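Local coordinates for carbon monoxide dehydrogenase (Thermococcus sp. AM4, PDB 6T7J), which probably catalyses the ferredoxin-dependent oxidation of carbon monoxide to carbon dioxide at a nickel-iron-sulfur cluster C, captured here without its nickel, at residues A[31-35]-A[36-40]; A[455-458]-A[459-462]; A[583-586]-A[587-590]; A[282-285]-A[286-290]; A[393-396]-A[397-400]. All coordinates share one frame; numbering follows the deposited sequence.

Contact 1 (A[31-35]-A[36-40])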
loop_
_atom_site.group_PDB
_atom_site.type_symbol
_atom_site.label_atom_id
_atom_site.label_comp_id
_atom_site.label_asym_id
_atom_site.label_seq_id
_atom_site.Cartn_x
_atom_site.Cartn_y
_atom_site.Cartn_z
ATOM N N GLY A 31 -28.004 -6.424 -25.312
ATOM C CA GLY A 31 -27.040 -7.419 -24.891
ATOM C C GLY A 31 -25.784 -6.848 -24.276
ATOM O O GLY A 31 -24.707 -7.433 -24.429
ATOM N N ILE A 32 -25.891 -5.718 -23.584
ATOM C CA ILE A 32 -24.750 -5.036 -22.984
ATOM C C ILE A 32 -24.855 -5.185 -21.473
ATOM O O ILE A 32 -25.859 -4.785 -20.870
ATOM C CB ILE A 32 -24.698 -3.557 -23.393
ATOM C CG1 ILE A 32 -24.439 -3.434 -24.897
ATOM C CG2 ILE A 32 -23.630 -2.823 -22.602
ATOM C CD1 ILE A 32 -24.501 -2.013 -25.415
ATOM N N LYS A 33 -23.819 -5.757 -20.863
ATOM C CA LYS A 33 -23.811 -5.979 -19.423
ATOM C C LYS A 33 -23.457 -4.693 -18.687
ATOM O O LYS A 33 -22.523 -3.983 -19.070
ATOM C CB LYS A 33 -22.816 -7.080 -19.054
ATOM C CG LYS A 33 -23.090 -8.426 -19.703
ATOM C CD LYS A 33 -22.312 -9.536 -19.008
ATOM C CE LYS A 33 -22.278 -10.802 -19.847
ATOM N NZ LYS A 33 -21.704 -11.952 -19.098
ATOM N N THR A 34 -24.205 -4.397 -17.631
ATOM C CA THR A 34 -23.897 -3.305 -16.721
ATOM C C THR A 34 -23.343 -3.872 -15.418
ATOM O O THR A 34 -23.184 -5.086 -15.258
ATOM C CB THR A 34 -25.134 -2.440 -16.464
ATOM O OG1 THR A 34 -25.975 -3.075 -15.492
ATOM C CG2 THR A 34 -25.916 -2.227 -17.751
ATOM N N ALA A 35 -23.047 -2.975 -14.475
ATOM C CA ALA A 35 -22.527 -3.410 -13.183
ATOM C C ALA A 35 -23.527 -4.288 -12.439
ATOM O O ALA A 35 -23.128 -5.186 -11.689
ATOM C CB ALA A 35 -22.147 -2.197 -12.333
ATOM N N TRP A 36 -24.826 -4.054 -12.641
ATOM C CA TRP A 36 -25.838 -4.858 -11.964
ATOM C C TRP A 36 -25.838 -6.298 -12.471
ATOM O O TRP A 36 -25.909 -7.244 -11.674
ATOM C CB TRP A 36 -27.216 -4.219 -12.150
ATOM C CG TRP A 36 -27.397 -2.907 -11.435
ATOM C CD1 TRP A 36 -27.736 -2.727 -10.126
ATOM C CD2 TRP A 36 -27.262 -1.593 -11.998
ATOM N NE1 TRP A 36 -27.816 -1.386 -9.837
ATOM C CE2 TRP A 36 -27.531 -0.668 -10.968
ATOM C CE3 TRP A 36 -26.936 -1.110 -13.269
ATOM C CZ2 TRP A 36 -27.484 0.710 -11.171
ATOM C CZ3 TRP A 36 -26.893 0.259 -13.468
ATOM C CH2 TRP A 36 -27.165 1.152 -12.424
ATOM N N HIS A 37 -25.756 -6.485 -13.792
ATOM C CA HIS A 37 -25.724 -7.834 -14.351
ATOM C C HIS A 37 -24.511 -8.610 -13.853
ATOM O O HIS A 37 -24.616 -9.793 -13.506
ATOM C CB HIS A 37 -25.723 -7.772 -15.879
ATOM C CG HIS A 37 -26.873 -7.007 -16.456
ATOM N ND1 HIS A 37 -26.784 -5.677 -16.805
ATOM C CD2 HIS A 37 -28.141 -7.387 -16.747
ATOM C CE1 HIS A 37 -27.947 -5.270 -17.284
ATOM N NE2 HIS A 37 -28.787 -6.289 -17.257
ATOM N N ARG A 38 -23.347 -7.959 -13.802
ATOM C CA ARG A 38 -22.146 -8.652 -13.354
ATOM C C ARG A 38 -22.176 -8.910 -11.852
ATOM O O ARG A 38 -21.670 -9.942 -11.392
ATOM C CB ARG A 38 -20.909 -7.854 -13.762
ATOM C CG ARG A 38 -20.753 -7.736 -15.277
ATOM C CD ARG A 38 -19.438 -7.089 -15.670
ATOM N NE ARG A 38 -19.362 -5.706 -15.212
ATOM C CZ ARG A 38 -19.756 -4.657 -15.927
ATOM N NH1 ARG A 38 -20.255 -4.831 -17.144
ATOM N NH2 ARG A 38 -19.653 -3.435 -15.424
ATOM N N LEU A 39 -22.775 -8.001 -11.075
ATOM C CA LEU A 39 -23.029 -8.292 -9.667
ATOM C C LEU A 39 -23.879 -9.545 -9.515
ATOM O O LEU A 39 -23.590 -10.404 -8.673
ATOM C CB LEU A 39 -23.713 -7.105 -8.991
ATOM C CG LEU A 39 -24.253 -7.400 -7.589
ATOM C CD1 LEU A 39 -23.104 -7.651 -6.620
ATOM C CD2 LEU A 39 -25.147 -6.272 -7.090
ATOM N N LEU A 40 -24.939 -9.665 -10.322
ATOM C CA LEU A 40 -25.755 -10.875 -10.296
ATOM C C LEU A 40 -24.932 -12.101 -10.676
ATOM O O LEU A 40 -25.113 -13.184 -10.106
ATOM C CB LEU A 40 -26.954 -10.724 -11.234
ATOM C CG LEU A 40 -28.052 -9.752 -10.796
ATOM C CD1 LEU A 40 -29.186 -9.731 -11.811
ATOM C CD2 LEU A 40 -28.566 -10.115 -9.414
#
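A chi1 of 80° sets OG1 of Thr34 between its own N and carbonyl carbon, and a chi1 of -56° swings the His37 ring back beside the helix start, bringing ND1 of His37 against N and OG1 of Thr34. The nearly straight bond (166°) runs from Thr34 N to His37 ND1 at 3.0 Å. It is the main bond of a capping box formed by Thr34 and His37, while OG1 of Thr34, the N-cap residue, accepts from Trp36 N at 3.2 Å. A bond from His37 ND1 to Thr34 OG1, also 3.0 Å, would be a weak alternative to the one from Thr34 N, and NE2 of His37 is held by Glu28. OG1 of Thr34 also lies at the indole edge, 3.1 Å from CE3 of Trp36.

Arg38 folds back at chi3, laying one guanidinium face over Thr34 O, 3.4 Å below the plane's centre. Its NH1 reaches Lys33 O at 3.1 Å in a weak bond, while NH2 is paired with Glu326 and with Val76 O of the second subunit. The turn therefore links helix 20-30, whose Schellman end is Gly31, to helix 35-42, with Trp36 wedged against helices 20-30 and 325-330.

Contact 2 (A[455-458]-A[459-462])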
loop_
_atom_site.group_PDB
_atom_site.type_symbol
_atom_site.label_atom_id
_atom_site.label_comp_id
_atom_site.label_asym_id
_atom_site.label_seq_id
_atom_site.Cartn_x
_atom_site.Cartn_y
_atom_site.Cartn_z
ATOM N N LYS A 455 -25.243 -3.261 -4.551
ATOM C CA LYS A 455 -25.807 -4.138 -3.532
ATOM C C LYS A 455 -26.996 -3.491 -2.836
ATOM O O LYS A 455 -27.882 -4.197 -2.339
ATOM C CB LYS A 455 -24.734 -4.519 -2.511
ATOM C CG LYS A 455 -23.595 -5.328 -3.098
ATOM C CD LYS A 455 -22.534 -5.622 -2.061
ATOM C CE LYS A 455 -21.446 -6.512 -2.636
ATOM N NZ LYS A 455 -20.776 -7.317 -1.575
ATOM N N VAL A 456 -27.030 -2.163 -2.785
ATOM C CA VAL A 456 -28.167 -1.426 -2.253
ATOM C C VAL A 456 -28.839 -0.687 -3.404
ATOM O O VAL A 456 -28.245 -0.457 -4.464
ATOM C CB VAL A 456 -27.754 -0.448 -1.133
ATOM C CG1 VAL A 456 -27.125 -1.204 0.027
ATOM C CG2 VAL A 456 -26.796 0.607 -1.671
ATOM N N LYS A 457 -30.102 -0.319 -3.190
ATOM C CA LYS A 457 -30.867 0.368 -4.224
ATOM C C LYS A 457 -30.182 1.673 -4.613
ATOM O O LYS A 457 -29.752 2.447 -3.752
ATOM C CB LYS A 457 -32.293 0.634 -3.744
ATOM C CG LYS A 457 -33.198 1.204 -4.825
ATOM C CD LYS A 457 -34.656 1.189 -4.414
ATOM C CE LYS A 457 -35.548 1.609 -5.572
ATOM N NZ LYS A 457 -36.995 1.431 -5.264
ATOM N N HIS A 458 -30.088 1.915 -5.920
ATOM C CA HIS A 458 -29.250 2.987 -6.444
ATOM C C HIS A 458 -29.790 4.355 -6.037
ATOM O O HIS A 458 -30.915 4.724 -6.395
ATOM C CB HIS A 458 -29.149 2.878 -7.962
ATOM C CG HIS A 458 -28.356 3.978 -8.592
ATOM N ND1 HIS A 458 -28.879 4.820 -9.548
ATOM C CD2 HIS A 458 -27.078 4.381 -8.395
ATOM C CE1 HIS A 458 -27.958 5.693 -9.916
ATOM N NE2 HIS A 458 -26.855 5.447 -9.231
ATOM N N ASN A 459 -28.979 5.097 -5.281
ATOM C CA ASN A 459 -29.272 6.451 -4.820
ATOM C C ASN A 459 -30.456 6.509 -3.862
ATOM O O ASN A 459 -30.810 7.593 -3.390
ATOM C CB ASN A 459 -29.520 7.390 -6.005
ATOM C CG ASN A 459 -28.245 7.743 -6.747
ATOM O OD1 ASN A 459 -27.147 7.656 -6.197
ATOM N ND2 ASN A 459 -28.387 8.146 -8.003
ATOM N N TYR A 460 -31.066 5.361 -3.548
ATOM C CA TYR A 460 -32.227 5.379 -2.661
ATOM C C TYR A 460 -31.847 5.806 -1.250
ATOM O O TYR A 460 -32.544 6.623 -0.636
ATOM C CB TYR A 460 -32.910 4.011 -2.632
ATOM C CG TYR A 460 -34.129 3.981 -1.734
ATOM C CD1 TYR A 460 -35.333 4.535 -2.149
ATOM C CD2 TYR A 460 -34.071 3.417 -0.465
ATOM C CE1 TYR A 460 -36.448 4.520 -1.329
ATOM C CE2 TYR A 460 -35.181 3.398 0.361
ATOM C CZ TYR A 460 -36.366 3.951 -0.077
ATOM O OH TYR A 460 -37.472 3.934 0.738
ATOM N N SER A 461 -30.753 5.264 -0.713
ATOM C CA SER A 461 -30.383 5.602 0.657
ATOM C C SER A 461 -29.913 7.049 0.762
ATOM O O SER A 461 -30.261 7.743 1.723
ATOM C CB SER A 461 -29.320 4.635 1.174
ATOM O OG SER A 461 -29.902 3.390 1.528
ATOM N N HIS A 462 -29.147 7.528 -0.222
ATOM C CA HIS A 462 -28.750 8.932 -0.251
ATOM C C HIS A 462 -29.957 9.847 -0.060
ATOM O O HIS A 462 -30.037 10.620 0.908
ATOM C CB HIS A 462 -28.052 9.254 -1.578
ATOM C CG HIS A 462 -26.684 8.659 -1.715
ATOM N ND1 HIS A 462 -25.724 8.755 -0.731
ATOM C CD2 HIS A 462 -26.113 7.971 -2.732
ATOM C CE1 HIS A 462 -24.622 8.148 -1.134
ATOM N NE2 HIS A 462 -24.832 7.663 -2.344
#
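The amide N of Tyr460 donates to Lys457 O at 3.2 Å, with an N-H...O angle of 154°; the donor stands well above the carbonyl plane. The loop so closed is a type II beta turn, identified by the positive phi of Asn459 (65°) at its second corner. Alongside the bond, the aliphatic part of Lys457 crosses the root of Tyr460 obliquely: CG of Lys457 is 3.6 Å from CB of Tyr460, and CD of Lys457 lies 3.9 Å from CG of Tyr460.

The two corner residues, His458 and Asn459, send their side chains the same way. The amide lies over one imidazole face, its plane inclined 33° to the ring, and ND2 of Asn459 sits 3.0 Å above that ring, displaced toward the rim. ND2 comes 3.3 Å from NE2 of His458, but the angle is poor for a hydrogen bond. Other partners fix both groups: Ser15 bonds ND1 of His458, and Asn452 bonds OD1 of Asn459.

Although Asn459 occupies the N-cap, its side chain makes no capping bond. Glu554 serves the helix start instead, its carboxylate oxygens accepting from N of Asn459 and N of His462. NE2 of His462 bonds the carbonyl of Cys451, a residue of the broken-cluster pocket, and the side chain of Asn459 is about 9 Å from that cluster. The turn joins strand 444-448 to helix 460-471 in a beta-alpha-beta crossover toward strand 474-478, packed against helices 480-489 and 610-627.

Contact 3 (A[583-586]-A[587-590])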
loop_
_atom_site.group_PDB
_atom_site.type_symbol
_atom_site.label_atom_id
_atom_site.label_comp_id
_atom_site.label_asym_id
_atom_site.label_seq_id
_atom_site.Cartn_x
_atom_site.Cartn_y
_atom_site.Cartn_z
ATOM N N MET A 583 -17.286 -7.959 9.878
ATOM C CA MET A 583 -18.160 -8.696 10.787
ATOM C C MET A 583 -17.649 -10.095 11.109
ATOM O O MET A 583 -18.235 -10.764 11.967
ATOM C CB MET A 583 -19.573 -8.772 10.209
ATOM C CG MET A 583 -20.309 -7.438 10.228
ATOM S SD MET A 583 -20.087 -6.528 11.776
ATOM C CE MET A 583 -20.527 -4.871 11.256
ATOM N N GLY A 584 -16.580 -10.552 10.459
ATOM C CA GLY A 584 -15.975 -11.816 10.835
ATOM C C GLY A 584 -15.219 -11.783 12.147
ATOM O O GLY A 584 -14.765 -12.837 12.605
ATOM N N SER A 585 -15.075 -10.608 12.757
ATOM C CA SER A 585 -14.336 -10.440 14.003
ATOM C C SER A 585 -15.175 -9.610 14.961
ATOM O O SER A 585 -15.579 -8.490 14.625
ATOM C CB SER A 585 -12.981 -9.770 13.755
ATOM O OG SER A 585 -12.546 -9.051 14.895
ATOM N N GLN A 586 -15.438 -10.154 16.151
ATOM C CA GLN A 586 -16.177 -9.398 17.154
ATOM C C GLN A 586 -15.324 -8.278 17.738
ATOM O O GLN A 586 -15.822 -7.174 17.990
ATOM C CB GLN A 586 -16.668 -10.331 18.261
ATOM C CG GLN A 586 -18.065 -10.891 18.039
ATOM C CD GLN A 586 -18.774 -11.216 19.341
ATOM O OE1 GLN A 586 -19.318 -12.309 19.509
ATOM N NE2 GLN A 586 -18.772 -10.267 20.271
ATOM N N LYS A 587 -14.033 -8.547 17.952
ATOM C CA LYS A 587 -13.150 -7.553 18.552
ATOM C C LYS A 587 -13.020 -6.322 17.661
ATOM O O LYS A 587 -13.154 -5.186 18.130
ATOM C CB LYS A 587 -11.777 -8.173 18.825
ATOM C CG LYS A 587 -10.838 -7.290 19.635
ATOM C CD LYS A 587 -9.915 -8.123 20.515
ATOM C CE LYS A 587 -9.058 -7.245 21.419
ATOM N NZ LYS A 587 -9.872 -6.439 22.377
ATOM N N VAL A 588 -12.770 -6.530 16.368
ATOM C CA VAL A 588 -12.619 -5.403 15.454
ATOM C C VAL A 588 -13.937 -4.652 15.305
ATOM O O VAL A 588 -13.961 -3.417 15.247
ATOM C CB VAL A 588 -12.080 -5.887 14.095
ATOM C CG1 VAL A 588 -12.129 -4.768 13.063
ATOM C CG2 VAL A 588 -10.660 -6.406 14.251
ATOM N N ALA A 589 -15.053 -5.384 15.243
ATOM C CA ALA A 589 -16.354 -4.732 15.134
ATOM C C ALA A 589 -16.619 -3.829 16.330
ATOM O O ALA A 589 -17.088 -2.695 16.169
ATOM C CB ALA A 589 -17.460 -5.776 14.997
ATOM N N LYS A 590 -16.319 -4.304 17.540
ATOM C CA LYS A 590 -16.581 -3.456 18.694
ATOM C C LYS A 590 -15.568 -2.319 18.805
ATOM O O LYS A 590 -15.922 -1.233 19.272
ATOM C CB LYS A 590 -16.619 -4.280 19.978
ATOM C CG LYS A 590 -17.005 -3.463 21.205
ATOM C CD LYS A 590 -16.139 -3.826 22.392
ATOM C CE LYS A 590 -14.700 -4.031 21.963
ATOM N NZ LYS A 590 -13.800 -4.216 23.138
#
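An N-cap starts helix 586-595, and Ser585 provides it: its OG accepts from Val588 N at 2.9 Å, almost straight at 165°. The hydroxyl can do this because chi1 of 153° places OG opposite the backbone N and beside the carbonyl carbon, facing the first turn. The same oxygen lies 3.3 Å from CB of Val588, with CG2 of Val588 equally near, so the isopropyl group sits alongside the cap. OG has a second partner in Asp82 of helix 81-115, which ties the helix start to that long helix.

Helix 586-595 belongs to the crossover from strand 574-576 to strand 604-606, neighbours in a parallel sheet with the 3-2-1-4-5-6 strand order of Rossmann-like domains. Its first backbone bonds follow the cap at once. Ala589 N donates to Ser585 O at 3.2 Å from 37° above the carbonyl plane, and Lys590 N to Gln586 O at 2.9 Å. On the outer side Met583 bends back until its SD is 4.2 Å from CB of Ala589, a loose apolar touch on the exposed side. Val588 packs inward on Val85 and Ala86 of helix 81-115 and on Pro212 and Leu216 of helix 212-242.

Contact 4 (A[282-285]-A[286-290])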
loop_
_atom_site.group_PDB
_atom_site.type_symbol
_atom_site.label_atom_id
_atom_site.label_comp_id
_atom_site.label_asym_id
_atom_site.label_seq_id
_atom_site.Cartn_x
_atom_site.Cartn_y
_atom_site.Cartn_z
ATOM N N MET A 282 -16.479 24.599 -24.604
ATOM C CA MET A 282 -17.491 25.646 -24.630
ATOM C C MET A 282 -16.955 26.963 -25.182
ATOM O O MET A 282 -17.696 27.952 -25.221
ATOM C CB MET A 282 -18.098 25.848 -23.234
ATOM C CG MET A 282 -17.291 26.690 -22.263
ATOM S SD MET A 282 -18.024 26.620 -20.609
ATOM C CE MET A 282 -17.490 28.185 -19.919
ATOM N N SER A 283 -15.698 26.995 -25.619
ATOM C CA SER A 283 -15.220 28.113 -26.414
ATOM C C SER A 283 -15.924 28.122 -27.769
ATOM O O SER A 283 -16.396 27.094 -28.262
ATOM C CB SER A 283 -13.705 28.030 -26.608
ATOM O OG SER A 283 -13.367 27.028 -27.552
ATOM N N GLU A 284 -15.990 29.306 -28.378
ATOM C CA GLU A 284 -16.736 29.450 -29.622
ATOM C C GLU A 284 -16.041 28.785 -30.807
ATOM O O GLU A 284 -16.715 28.434 -31.786
ATOM C CB GLU A 284 -16.982 30.932 -29.904
ATOM C CG GLU A 284 -17.971 31.197 -31.015
ATOM C CD GLU A 284 -17.318 31.865 -32.201
ATOM O OE1 GLU A 284 -16.609 32.870 -32.009
ATOM O OE2 GLU A 284 -17.522 31.402 -33.328
ATOM N N GLU A 285 -14.719 28.595 -30.738
ATOM C CA GLU A 285 -14.013 27.891 -31.805
ATOM C C GLU A 285 -14.573 26.487 -31.992
ATOM O O GLU A 285 -14.910 26.079 -33.110
ATOM C CB GLU A 285 -12.514 27.837 -31.500
ATOM C CG GLU A 285 -11.716 26.993 -32.481
ATOM C CD GLU A 285 -10.270 26.804 -32.058
ATOM O OE1 GLU A 285 -9.465 26.311 -32.878
ATOM O OE2 GLU A 285 -9.937 27.148 -30.906
ATOM N N MET A 286 -14.694 25.734 -30.896
ATOM C CA MET A 286 -15.253 24.391 -30.989
ATOM C C MET A 286 -16.739 24.424 -31.321
ATOM O O MET A 286 -17.248 23.490 -31.947
ATOM C CB MET A 286 -15.014 23.625 -29.688
ATOM C CG MET A 286 -13.569 23.616 -29.221
ATOM S SD MET A 286 -12.375 23.453 -30.559
ATOM C CE MET A 286 -12.765 21.825 -31.165
ATOM N N GLN A 287 -17.447 25.485 -30.924
ATOM C CA GLN A 287 -18.851 25.612 -31.303
ATOM C C GLN A 287 -19.001 25.674 -32.818
ATOM O O GLN A 287 -19.820 24.955 -33.406
ATOM C CB GLN A 287 -19.466 26.849 -30.646
ATOM C CG GLN A 287 -19.408 26.851 -29.125
ATOM C CD GLN A 287 -20.184 25.705 -28.501
ATOM O OE1 GLN A 287 -21.260 25.338 -28.972
ATOM N NE2 GLN A 287 -19.638 25.136 -27.432
ATOM N N LYS A 288 -18.198 26.510 -33.480
ATOM C CA LYS A 288 -18.311 26.575 -34.933
ATOM C C LYS A 288 -17.701 25.347 -35.604
ATOM O O LYS A 288 -18.143 24.964 -36.691
ATOM C CB LYS A 288 -17.675 27.857 -35.465
ATOM C CG LYS A 288 -16.337 28.157 -34.841
ATOM C CD LYS A 288 -16.042 29.627 -34.712
ATOM C CE LYS A 288 -16.077 30.336 -36.037
ATOM N NZ LYS A 288 -15.114 31.472 -36.116
ATOM N N PHE A 289 -16.709 24.702 -34.978
ATOM C CA PHE A 289 -16.231 23.420 -35.499
ATOM C C PHE A 289 -17.358 22.391 -35.522
ATOM O O PHE A 289 -17.580 21.704 -36.531
ATOM C CB PHE A 289 -15.052 22.919 -34.660
ATOM C CG PHE A 289 -14.181 21.911 -35.366
ATOM C CD1 PHE A 289 -13.739 22.139 -36.659
ATOM C CD2 PHE A 289 -13.797 20.740 -34.729
ATOM C CE1 PHE A 289 -12.934 21.215 -37.307
ATOM C CE2 PHE A 289 -12.994 19.813 -35.372
ATOM C CZ PHE A 289 -12.561 20.052 -36.662
ATOM N N ALA A 290 -18.095 22.286 -34.413
ATOM C CA ALA A 290 -19.220 21.358 -34.347
ATOM C C ALA A 290 -20.312 21.739 -35.329
ATOM O O ALA A 290 -20.982 20.862 -35.892
ATOM C CB ALA A 290 -19.781 21.305 -32.928
#
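Glu285 and Met286 lie side by side and point the same way, CG of Glu285 passing 4.1 Å from SD of Met286. Their far ends then part company: Glu285 extends to a salt bridge with Lys386, whereas Met286 packs on Arg390 and Ile393 of helix 381-395. CG of Met286 also approaches OG of Ser283 at 3.8 Å, but that hydroxyl is bonded back to Ile280 O.

Gln287 leaves from a different side of the helix and also curls back toward its start. Its chi1 of -59° and chi2 of -62° lay CG 3.1 Å from Ser283 O and bring NE2 to 3.6 Å from CA of Met282. OE1 of Gln287 accepts from the backbone N of Val298 on strand 297-303.

All of this belongs to the first turn of helix 284-292, with Ser283 at the N-cap position, in the connection between the parallel neighbours 261-268 and 297-303. Gln287 N donates to Ser283 O at 3.3 Å, and Lys288 N to Glu284 O at 3.0 Å. Two acids so near the helix N terminus would probably be favoured by the positive end of the helix dipole.

Across the solvent-facing side, Glu284 and Lys288 meet obliquely. Lys288 has CG between its N and carbonyl carbon (chi1 45°), which holds the chain close over the carbonyls of Glu284 and Glu285. The ion pair is long, with OE2 of Glu284 3.7 Å from NZ of Lys288, and the modelled place of OE2 is doubtful.

Contact 5 (A[393-396]-A[397-400])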
loop_
_atom_site.group_PDB
_atom_site.type_symbol
_atom_site.label_atom_id
_atom_site.label_comp_id
_atom_site.label_asym_id
_atom_site.label_seq_id
_atom_site.Cartn_x
_atom_site.Cartn_y
_atom_site.Cartn_z
ATOM N N ILE A 393 -15.784 16.019 -31.621
ATOM C CA ILE A 393 -16.612 16.688 -32.621
ATOM C C ILE A 393 -16.567 15.938 -33.946
ATOM O O ILE A 393 -17.573 15.841 -34.659
ATOM C CB ILE A 393 -16.163 18.152 -32.781
ATOM C CG1 ILE A 393 -16.566 18.963 -31.550
ATOM C CG2 ILE A 393 -16.738 18.761 -34.047
ATOM C CD1 ILE A 393 -15.900 20.305 -31.476
ATOM N N GLU A 394 -15.403 15.388 -34.291
ATOM C CA GLU A 394 -15.275 14.643 -35.537
ATOM C C GLU A 394 -15.946 13.280 -35.444
ATOM O O GLU A 394 -16.338 12.716 -36.471
ATOM C CB GLU A 394 -13.801 14.494 -35.905
ATOM C CG GLU A 394 -13.135 15.803 -36.291
ATOM C CD GLU A 394 -11.663 15.839 -35.940
ATOM O OE1 GLU A 394 -11.037 16.905 -36.123
ATOM O OE2 GLU A 394 -11.133 14.806 -35.480
ATOM N N ASN A 395 -16.077 12.732 -34.234
ATOM C CA ASN A 395 -16.837 11.499 -34.070
ATOM C C ASN A 395 -18.342 11.729 -34.084
ATOM O O ASN A 395 -19.096 10.769 -34.278
ATOM C CB ASN A 395 -16.445 10.794 -32.771
ATOM C CG ASN A 395 -16.915 9.353 -32.729
ATOM O OD1 ASN A 395 -16.981 8.679 -33.759
ATOM N ND2 ASN A 395 -17.250 8.873 -31.538
ATOM N N TYR A 396 -18.789 12.965 -33.858
ATOM C CA TYR A 396 -20.225 13.260 -33.888
ATOM C C TYR A 396 -20.988 12.668 -35.076
ATOM O O TYR A 396 -22.091 12.141 -34.852
ATOM C CB TYR A 396 -20.456 14.777 -33.833
ATOM C CG TYR A 396 -21.920 15.173 -33.886
ATOM C CD1 TYR A 396 -22.729 15.065 -32.761
ATOM C CD2 TYR A 396 -22.491 15.656 -35.059
ATOM C CE1 TYR A 396 -24.067 15.427 -32.802
ATOM C CE2 TYR A 396 -23.829 16.019 -35.109
ATOM C CZ TYR A 396 -24.609 15.904 -33.976
ATOM O OH TYR A 396 -25.937 16.263 -34.017
ATOM N N PRO A 397 -20.505 12.720 -36.324
ATOM C CA PRO A 397 -21.286 12.128 -37.428
ATOM C C PRO A 397 -21.533 10.633 -37.296
ATOM O O PRO A 397 -22.404 10.104 -37.998
ATOM C CB PRO A 397 -20.435 12.438 -38.667
ATOM C CG PRO A 397 -19.666 13.643 -38.297
ATOM C CD PRO A 397 -19.356 13.491 -36.836
ATOM N N ASN A 398 -20.806 9.934 -36.427
ATOM C CA ASN A 398 -20.940 8.491 -36.290
ATOM C C ASN A 398 -21.981 8.082 -35.257
ATOM O O ASN A 398 -22.115 6.887 -34.976
ATOM C CB ASN A 398 -19.589 7.870 -35.930
ATOM C CG ASN A 398 -18.561 8.045 -37.025
ATOM O OD1 ASN A 398 -18.859 7.859 -38.206
ATOM N ND2 ASN A 398 -17.341 8.410 -36.641
ATOM N N ARG A 399 -22.712 9.031 -34.691
ATOM C CA ARG A 399 -23.691 8.706 -33.660
ATOM C C ARG A 399 -24.843 7.909 -34.255
ATOM O O ARG A 399 -25.571 8.433 -35.109
ATOM C CB ARG A 399 -24.222 9.976 -33.002
ATOM C CG ARG A 399 -25.430 9.731 -32.113
ATOM C CD ARG A 399 -26.105 11.030 -31.721
ATOM N NE ARG A 399 -25.219 11.888 -30.942
ATOM C CZ ARG A 399 -25.638 12.864 -30.145
ATOM N NH1 ARG A 399 -24.759 13.595 -29.473
ATOM N NH2 ARG A 399 -26.935 13.109 -30.019
ATOM N N PRO A 400 -25.053 6.656 -33.843
ATOM C CA PRO A 400 -26.210 5.904 -34.343
ATOM C C PRO A 400 -27.511 6.484 -33.815
ATOM O O PRO A 400 -27.998 6.071 -32.757
ATOM C CB PRO A 400 -25.964 4.487 -33.813
ATOM C CG PRO A 400 -25.142 4.691 -32.581
ATOM C CD PRO A 400 -24.281 5.896 -32.843
#
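Among the polar bonds, the side-chain pair of Asn395 and Asn398 has the straightest line. ND2 of Asn398 donates to OD1 of Asn395 at 2.9 Å and 172°, lying in the carbonyl plane of the acceptor; the acceptor is likewise in the plane of the donor amide, though the two amides are turned 57° against each other. Asn395 can reach because its CG is opposite its N, and its ND2 is taken by the carbonyls of His356 and Glu335.

The backbone bonds repeat a three-residue step. Asn398 N donates to Asn395 O at 2.9 Å, and Arg399 N to Tyr396 O at 3.2 Å, each from well above the carbonyl plane. They describe two overlapping type I turns, a tightened 3-10 exit by which helix 381-395 gives way to the loop that leads to strand 411-415. Pro397 has no N-H for the carbonyl of Ile393, and its CD comes 3.7 Å from that O.

The apolar packing is that of CD of Pro397, which presses on CB of Tyr396 at 3.4 Å.

A ring edge on a charged group makes the last kind. Tyr396 turns an edge to the guanidinium of Arg399: CE1 stands 3.8 Å above one face, offset toward the rim, the planes 66° apart. Glu335 forms a salt bridge with NH1 of Arg399, and Lys258 O accepts from NH2, holding the guanidinium at the edge of the tyrosine ring.

How the contacts relate
From the N terminus the order is contact 1, contact 4, contact 5, contact 2 and contact 3. Each closes only a local turn, and none nests in or crosses another. Contacts 4 and 5 sit beside the first parallel sheet and touch: Phe289 and Ala290 pack on Ile393, binding helix 284-292 to helix 381-395. Contacts 2 and 3 start helices in the crossovers of the second parallel sheet, their centres about 25 Å apart. Contact 1, from the N-terminal region, meets contact 2 where Trp36 CZ2 lies 4.2 Å from CB of His458. Contacts 3 and 4 fall on opposite sides of the chain's centre, about 57 Å between centres.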